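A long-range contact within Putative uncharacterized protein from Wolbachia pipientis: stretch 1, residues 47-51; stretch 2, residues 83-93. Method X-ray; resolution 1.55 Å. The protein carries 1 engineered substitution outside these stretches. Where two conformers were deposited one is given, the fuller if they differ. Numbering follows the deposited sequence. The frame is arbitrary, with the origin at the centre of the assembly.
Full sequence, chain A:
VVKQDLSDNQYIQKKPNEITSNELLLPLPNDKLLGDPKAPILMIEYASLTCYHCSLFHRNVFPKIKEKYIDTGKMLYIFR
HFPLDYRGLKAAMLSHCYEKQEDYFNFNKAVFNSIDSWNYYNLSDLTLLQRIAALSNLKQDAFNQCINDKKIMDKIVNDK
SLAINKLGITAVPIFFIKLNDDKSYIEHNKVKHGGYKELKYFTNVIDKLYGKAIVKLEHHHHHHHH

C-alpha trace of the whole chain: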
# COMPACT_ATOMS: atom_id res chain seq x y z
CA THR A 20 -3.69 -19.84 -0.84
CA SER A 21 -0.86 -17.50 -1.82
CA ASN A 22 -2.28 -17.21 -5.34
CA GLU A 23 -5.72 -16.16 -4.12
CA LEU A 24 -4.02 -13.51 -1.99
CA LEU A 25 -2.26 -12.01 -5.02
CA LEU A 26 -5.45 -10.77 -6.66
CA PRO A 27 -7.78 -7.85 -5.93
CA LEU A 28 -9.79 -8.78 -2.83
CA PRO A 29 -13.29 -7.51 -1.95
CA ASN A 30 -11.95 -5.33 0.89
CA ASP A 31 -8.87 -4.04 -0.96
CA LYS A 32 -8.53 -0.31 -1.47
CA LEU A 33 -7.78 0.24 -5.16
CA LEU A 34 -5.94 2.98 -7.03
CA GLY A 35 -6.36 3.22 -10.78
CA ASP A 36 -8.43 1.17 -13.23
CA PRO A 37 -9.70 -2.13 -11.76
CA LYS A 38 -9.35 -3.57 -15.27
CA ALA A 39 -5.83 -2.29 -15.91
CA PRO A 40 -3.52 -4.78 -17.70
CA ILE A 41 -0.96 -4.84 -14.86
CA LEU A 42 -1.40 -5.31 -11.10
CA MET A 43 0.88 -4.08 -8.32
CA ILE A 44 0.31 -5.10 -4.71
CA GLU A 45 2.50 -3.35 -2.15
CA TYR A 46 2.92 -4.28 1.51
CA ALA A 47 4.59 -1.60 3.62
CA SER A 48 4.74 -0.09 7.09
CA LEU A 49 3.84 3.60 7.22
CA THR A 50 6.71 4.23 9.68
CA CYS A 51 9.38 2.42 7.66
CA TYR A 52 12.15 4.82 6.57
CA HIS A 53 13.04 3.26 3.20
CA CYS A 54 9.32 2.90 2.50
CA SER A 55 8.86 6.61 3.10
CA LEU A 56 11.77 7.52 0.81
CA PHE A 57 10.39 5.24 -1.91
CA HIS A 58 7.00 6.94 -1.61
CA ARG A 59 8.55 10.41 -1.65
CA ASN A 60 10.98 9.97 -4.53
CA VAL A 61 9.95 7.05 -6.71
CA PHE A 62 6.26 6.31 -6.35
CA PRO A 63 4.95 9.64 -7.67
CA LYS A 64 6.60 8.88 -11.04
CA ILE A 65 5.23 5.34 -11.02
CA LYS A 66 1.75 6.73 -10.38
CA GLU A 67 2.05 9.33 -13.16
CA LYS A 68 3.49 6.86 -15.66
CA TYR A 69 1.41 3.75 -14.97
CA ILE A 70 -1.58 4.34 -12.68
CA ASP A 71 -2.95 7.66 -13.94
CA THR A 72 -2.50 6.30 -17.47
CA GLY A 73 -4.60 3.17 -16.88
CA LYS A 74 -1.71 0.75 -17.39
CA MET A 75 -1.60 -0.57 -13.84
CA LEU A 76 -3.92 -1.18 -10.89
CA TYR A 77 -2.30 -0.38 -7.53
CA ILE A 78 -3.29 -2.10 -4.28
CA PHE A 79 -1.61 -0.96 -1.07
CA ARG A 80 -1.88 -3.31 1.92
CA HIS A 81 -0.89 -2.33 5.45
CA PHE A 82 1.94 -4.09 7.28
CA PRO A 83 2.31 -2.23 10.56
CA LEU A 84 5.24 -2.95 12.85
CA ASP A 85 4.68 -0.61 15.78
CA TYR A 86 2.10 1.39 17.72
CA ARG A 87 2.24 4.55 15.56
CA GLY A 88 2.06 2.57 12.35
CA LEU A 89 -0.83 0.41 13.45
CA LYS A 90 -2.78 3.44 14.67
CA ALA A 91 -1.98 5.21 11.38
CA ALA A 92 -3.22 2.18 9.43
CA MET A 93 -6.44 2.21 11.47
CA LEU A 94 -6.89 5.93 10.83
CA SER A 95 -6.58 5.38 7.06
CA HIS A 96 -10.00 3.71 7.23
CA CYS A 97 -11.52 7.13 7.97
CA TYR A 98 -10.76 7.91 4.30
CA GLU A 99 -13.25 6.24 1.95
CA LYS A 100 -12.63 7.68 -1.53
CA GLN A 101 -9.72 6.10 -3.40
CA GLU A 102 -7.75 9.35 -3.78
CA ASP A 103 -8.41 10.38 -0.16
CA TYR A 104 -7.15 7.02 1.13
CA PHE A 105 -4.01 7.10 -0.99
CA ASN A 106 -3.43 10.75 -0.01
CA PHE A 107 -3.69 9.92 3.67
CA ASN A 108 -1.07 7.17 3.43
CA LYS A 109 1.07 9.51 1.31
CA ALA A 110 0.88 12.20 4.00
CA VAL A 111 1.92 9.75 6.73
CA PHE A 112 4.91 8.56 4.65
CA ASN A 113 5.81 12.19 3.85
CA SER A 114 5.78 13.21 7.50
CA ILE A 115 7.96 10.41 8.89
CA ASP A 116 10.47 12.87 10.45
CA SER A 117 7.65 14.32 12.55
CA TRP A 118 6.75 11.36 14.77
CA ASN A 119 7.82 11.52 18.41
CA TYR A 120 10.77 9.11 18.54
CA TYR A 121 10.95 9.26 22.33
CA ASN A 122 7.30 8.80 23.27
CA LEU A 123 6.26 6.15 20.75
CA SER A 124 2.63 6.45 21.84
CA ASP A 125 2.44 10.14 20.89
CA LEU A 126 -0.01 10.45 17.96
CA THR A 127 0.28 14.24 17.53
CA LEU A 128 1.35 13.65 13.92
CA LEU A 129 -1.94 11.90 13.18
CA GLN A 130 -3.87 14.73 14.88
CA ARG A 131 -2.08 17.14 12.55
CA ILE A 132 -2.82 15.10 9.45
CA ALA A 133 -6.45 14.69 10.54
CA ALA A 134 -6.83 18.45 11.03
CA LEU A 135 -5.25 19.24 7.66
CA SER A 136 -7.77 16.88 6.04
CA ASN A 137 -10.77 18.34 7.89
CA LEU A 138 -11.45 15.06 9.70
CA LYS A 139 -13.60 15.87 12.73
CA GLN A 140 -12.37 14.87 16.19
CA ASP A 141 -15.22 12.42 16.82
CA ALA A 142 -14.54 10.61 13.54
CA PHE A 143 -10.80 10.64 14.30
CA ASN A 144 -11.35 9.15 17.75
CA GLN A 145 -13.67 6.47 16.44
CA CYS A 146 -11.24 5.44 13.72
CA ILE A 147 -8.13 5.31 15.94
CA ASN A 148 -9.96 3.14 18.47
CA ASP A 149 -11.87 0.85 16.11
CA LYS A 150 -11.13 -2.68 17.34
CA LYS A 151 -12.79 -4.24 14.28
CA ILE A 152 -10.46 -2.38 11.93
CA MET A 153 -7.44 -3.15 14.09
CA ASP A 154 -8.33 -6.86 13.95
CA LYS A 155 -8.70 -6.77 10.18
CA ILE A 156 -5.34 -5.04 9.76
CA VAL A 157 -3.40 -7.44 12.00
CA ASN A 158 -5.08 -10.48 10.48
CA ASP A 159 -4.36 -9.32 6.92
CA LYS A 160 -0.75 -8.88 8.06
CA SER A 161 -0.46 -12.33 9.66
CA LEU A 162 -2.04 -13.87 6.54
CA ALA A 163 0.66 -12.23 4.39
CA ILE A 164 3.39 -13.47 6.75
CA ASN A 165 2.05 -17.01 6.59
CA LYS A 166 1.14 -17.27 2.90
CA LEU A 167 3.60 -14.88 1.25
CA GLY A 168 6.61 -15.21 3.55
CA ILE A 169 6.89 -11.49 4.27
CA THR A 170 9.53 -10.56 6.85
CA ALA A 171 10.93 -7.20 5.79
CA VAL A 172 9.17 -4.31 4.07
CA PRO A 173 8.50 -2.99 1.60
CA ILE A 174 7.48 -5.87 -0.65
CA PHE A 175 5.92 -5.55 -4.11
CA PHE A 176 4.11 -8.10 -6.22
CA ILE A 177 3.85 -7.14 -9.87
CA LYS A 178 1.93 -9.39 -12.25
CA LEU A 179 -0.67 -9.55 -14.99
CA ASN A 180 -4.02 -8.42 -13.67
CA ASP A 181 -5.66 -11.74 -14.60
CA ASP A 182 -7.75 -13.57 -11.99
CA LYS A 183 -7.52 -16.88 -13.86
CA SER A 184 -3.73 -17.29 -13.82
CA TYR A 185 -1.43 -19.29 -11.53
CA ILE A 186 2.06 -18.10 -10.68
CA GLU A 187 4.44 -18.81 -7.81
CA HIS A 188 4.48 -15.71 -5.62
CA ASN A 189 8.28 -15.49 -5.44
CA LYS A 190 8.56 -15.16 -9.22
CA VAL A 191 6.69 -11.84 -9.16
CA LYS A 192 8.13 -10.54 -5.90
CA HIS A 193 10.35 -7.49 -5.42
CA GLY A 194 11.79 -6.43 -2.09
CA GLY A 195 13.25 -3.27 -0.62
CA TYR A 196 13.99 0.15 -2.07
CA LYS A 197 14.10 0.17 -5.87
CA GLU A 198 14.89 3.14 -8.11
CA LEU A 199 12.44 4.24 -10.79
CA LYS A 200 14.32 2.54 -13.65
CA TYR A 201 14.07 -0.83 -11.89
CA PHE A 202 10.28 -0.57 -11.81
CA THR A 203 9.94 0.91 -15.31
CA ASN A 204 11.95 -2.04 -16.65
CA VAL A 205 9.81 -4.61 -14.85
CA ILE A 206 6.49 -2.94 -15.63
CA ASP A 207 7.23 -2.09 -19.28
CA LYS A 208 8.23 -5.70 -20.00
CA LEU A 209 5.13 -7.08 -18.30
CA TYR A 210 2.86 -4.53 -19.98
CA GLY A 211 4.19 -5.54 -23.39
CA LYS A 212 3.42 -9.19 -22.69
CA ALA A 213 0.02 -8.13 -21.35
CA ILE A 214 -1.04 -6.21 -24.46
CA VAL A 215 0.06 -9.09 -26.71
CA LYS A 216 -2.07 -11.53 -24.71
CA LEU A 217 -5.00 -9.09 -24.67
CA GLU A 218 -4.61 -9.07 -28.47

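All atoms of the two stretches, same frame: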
# COMPACT_ATOMS: atom_id res chain seq x y z
N ALA A 47 3.61 -2.47 2.98
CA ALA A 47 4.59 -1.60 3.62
C ALA A 47 4.09 -1.09 4.96
O ALA A 47 2.89 -1.02 5.20
CB ALA A 47 4.93 -0.42 2.71
N SER A 48 5.03 -0.75 5.84
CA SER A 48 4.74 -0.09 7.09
C SER A 48 4.83 1.41 6.87
O SER A 48 5.77 1.90 6.23
CB SER A 48 5.78 -0.50 8.14
OG SER A 48 5.85 0.46 9.18
N LEU A 49 3.86 2.15 7.40
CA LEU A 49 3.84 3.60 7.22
C LEU A 49 4.99 4.32 7.93
O LEU A 49 5.26 5.48 7.64
CB LEU A 49 2.49 4.18 7.66
CG LEU A 49 1.29 3.79 6.78
CD1 LEU A 49 -0.04 4.19 7.43
CD2 LEU A 49 1.42 4.42 5.40
N THR A 50 5.64 3.63 8.87
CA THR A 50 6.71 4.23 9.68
C THR A 50 8.09 3.74 9.23
O THR A 50 9.11 4.05 9.86
CB THR A 50 6.53 3.88 11.16
OG1 THR A 50 6.50 2.45 11.30
CG2 THR A 50 5.23 4.47 11.71
N CYS A 51 8.12 2.97 8.15
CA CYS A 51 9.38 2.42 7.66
C CYS A 51 10.12 3.43 6.79
O CYS A 51 9.60 3.91 5.79
CB CYS A 51 9.10 1.13 6.89
SG CYS A 51 10.49 0.54 5.92
N PRO A 83 1.75 -3.06 9.49
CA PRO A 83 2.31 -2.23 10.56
C PRO A 83 3.22 -3.01 11.49
O PRO A 83 3.04 -4.22 11.67
CB PRO A 83 1.07 -1.71 11.29
CG PRO A 83 -0.05 -1.86 10.29
CD PRO A 83 0.28 -3.12 9.56
N LEU A 84 4.21 -2.32 12.04
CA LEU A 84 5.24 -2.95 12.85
C LEU A 84 5.37 -2.33 14.23
O LEU A 84 6.20 -2.78 15.04
CB LEU A 84 6.59 -2.88 12.13
CG LEU A 84 6.64 -3.68 10.83
CD1 LEU A 84 7.95 -3.42 10.12
CD2 LEU A 84 6.46 -5.17 11.09
N ASP A 85 4.57 -1.31 14.51
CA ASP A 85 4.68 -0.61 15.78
C ASP A 85 3.37 0.10 16.10
O ASP A 85 2.41 0.06 15.31
CB ASP A 85 5.84 0.39 15.73
CG ASP A 85 5.76 1.30 14.53
OD1 ASP A 85 4.68 1.84 14.28
OD2 ASP A 85 6.76 1.47 13.81
N TYR A 86 3.33 0.76 17.25
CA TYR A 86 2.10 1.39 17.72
C TYR A 86 1.63 2.50 16.78
O TYR A 86 0.46 2.51 16.36
CB TYR A 86 2.29 1.92 19.15
CG TYR A 86 1.08 2.61 19.71
CD1 TYR A 86 0.08 1.90 20.39
CD2 TYR A 86 0.94 3.99 19.59
CE1 TYR A 86 -1.03 2.55 20.93
CE2 TYR A 86 -0.17 4.65 20.12
CZ TYR A 86 -1.15 3.93 20.78
OH TYR A 86 -2.23 4.61 21.30
N ARG A 87 2.54 3.42 16.45
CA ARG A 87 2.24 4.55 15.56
C ARG A 87 1.70 4.06 14.23
O ARG A 87 0.70 4.59 13.71
CB ARG A 87 3.50 5.37 15.27
CG ARG A 87 4.39 5.61 16.46
CD ARG A 87 5.59 6.48 16.12
NE ARG A 87 6.48 5.94 15.10
CZ ARG A 87 7.23 4.85 15.24
NH1 ARG A 87 7.18 4.14 16.36
NH2 ARG A 87 8.02 4.45 14.25
N GLY A 88 2.38 3.07 13.67
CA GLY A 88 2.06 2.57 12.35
C GLY A 88 0.73 1.85 12.32
O GLY A 88 -0.01 1.95 11.34
N LEU A 89 0.44 1.11 13.38
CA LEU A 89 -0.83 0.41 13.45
C LEU A 89 -1.97 1.41 13.63
O LEU A 89 -3.01 1.29 12.98
CB LEU A 89 -0.81 -0.63 14.57
CG LEU A 89 -2.09 -1.43 14.79
CD1 LEU A 89 -2.63 -2.00 13.49
CD2 LEU A 89 -1.83 -2.53 15.80
N LYS A 90 -1.77 2.39 14.49
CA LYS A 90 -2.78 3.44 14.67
C LYS A 90 -2.98 4.23 13.37
O LYS A 90 -4.11 4.59 13.02
CB LYS A 90 -2.41 4.37 15.83
CG LYS A 90 -2.56 3.73 17.21
CD LYS A 90 -4.03 3.64 17.61
CE LYS A 90 -4.21 2.74 18.82
NZ LYS A 90 -5.58 2.84 19.41
N ALA A 91 -1.89 4.50 12.66
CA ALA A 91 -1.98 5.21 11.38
C ALA A 91 -2.78 4.37 10.38
O ALA A 91 -3.66 4.89 9.68
CB ALA A 91 -0.59 5.51 10.83
N ALA A 92 -2.49 3.07 10.33
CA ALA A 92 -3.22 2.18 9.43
C ALA A 92 -4.71 2.16 9.77
O ALA A 92 -5.56 2.16 8.87
CB ALA A 92 -2.64 0.76 9.49
N MET A 93 -5.04 2.14 11.05
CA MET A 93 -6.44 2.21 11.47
C MET A 93 -7.07 3.52 11.02
O MET A 93 -8.20 3.53 10.51
CB MET A 93 -6.54 2.06 13.00
CG MET A 93 -6.16 0.65 13.50
SD MET A 93 -5.95 0.56 15.28
CE MET A 93 -7.60 1.00 15.85
O HOH W 1 4.32 0.40 11.55
O HOH W 2 1.81 1.01 9.14
O HOH W 3 9.15 5.98 11.89

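Residues 48-51 form a type I turn, closed by a hydrogen bond from Cys51 N to Ser48 O (3.2 Å), that lies against the loop and first helical turns of stretch 2. No direct backbone hydrogen bond joins the stretches, although Ser48 CA comes within 4.7 Å of Pro83 CA and Leu49 CA within 5.5 Å of Gly88 CA; side chains and water make the connection.

Thr50 is the centre of the contact. Its p rotamer (chi1 57°) directs OG1 to Asp85, where it donates a hydrogen bond to OD2 (2.7 Å), and leaves the methyl CG2 3.7 Å from Gly88 N. Asp85, also p (chi1 52°), is the N-cap of the helix: OD1 accepts from Gly88 N (2.7 Å), so one carboxylate both caps the helix and holds the turn. The lack of a side chain at Gly88 suits this arrangement, since a CB there would lie 2.9 Å from Asp85 OD1.

The CA-to-CB bond of Arg87 points sideways, but its m, t, m chain brings the guanidinium back to the turn. NH2 lies 3.5 Å from Thr50 CB and 3.3 Å from Asp85 OD2, a salt bridge of charge alone because the oxygen sits well out of the guanidinium plane. Water 3 accepts from Arg87 NH2 (3.0 Å) and donates to Thr50 O (2.8 Å).

Ser48, in the t rotamer, places OG to accept from Thr50 N (3.2 Å), bracing the turn from within. OG also hydrogen-bonds water 1 (2.8 Å), which accepts from Leu84 N (2.8 Å). Water 2 accepts from Leu49 N (2.9 Å) and donates to Gly88 O (3.0 Å), linking the two backbones.

Leu49 supplies the apolar part: its m, t conformation carries CD1 to 3.7 Å from Ala91 CB, one helical turn beyond Arg87, where the small alanine methyl packs against it in a buried setting.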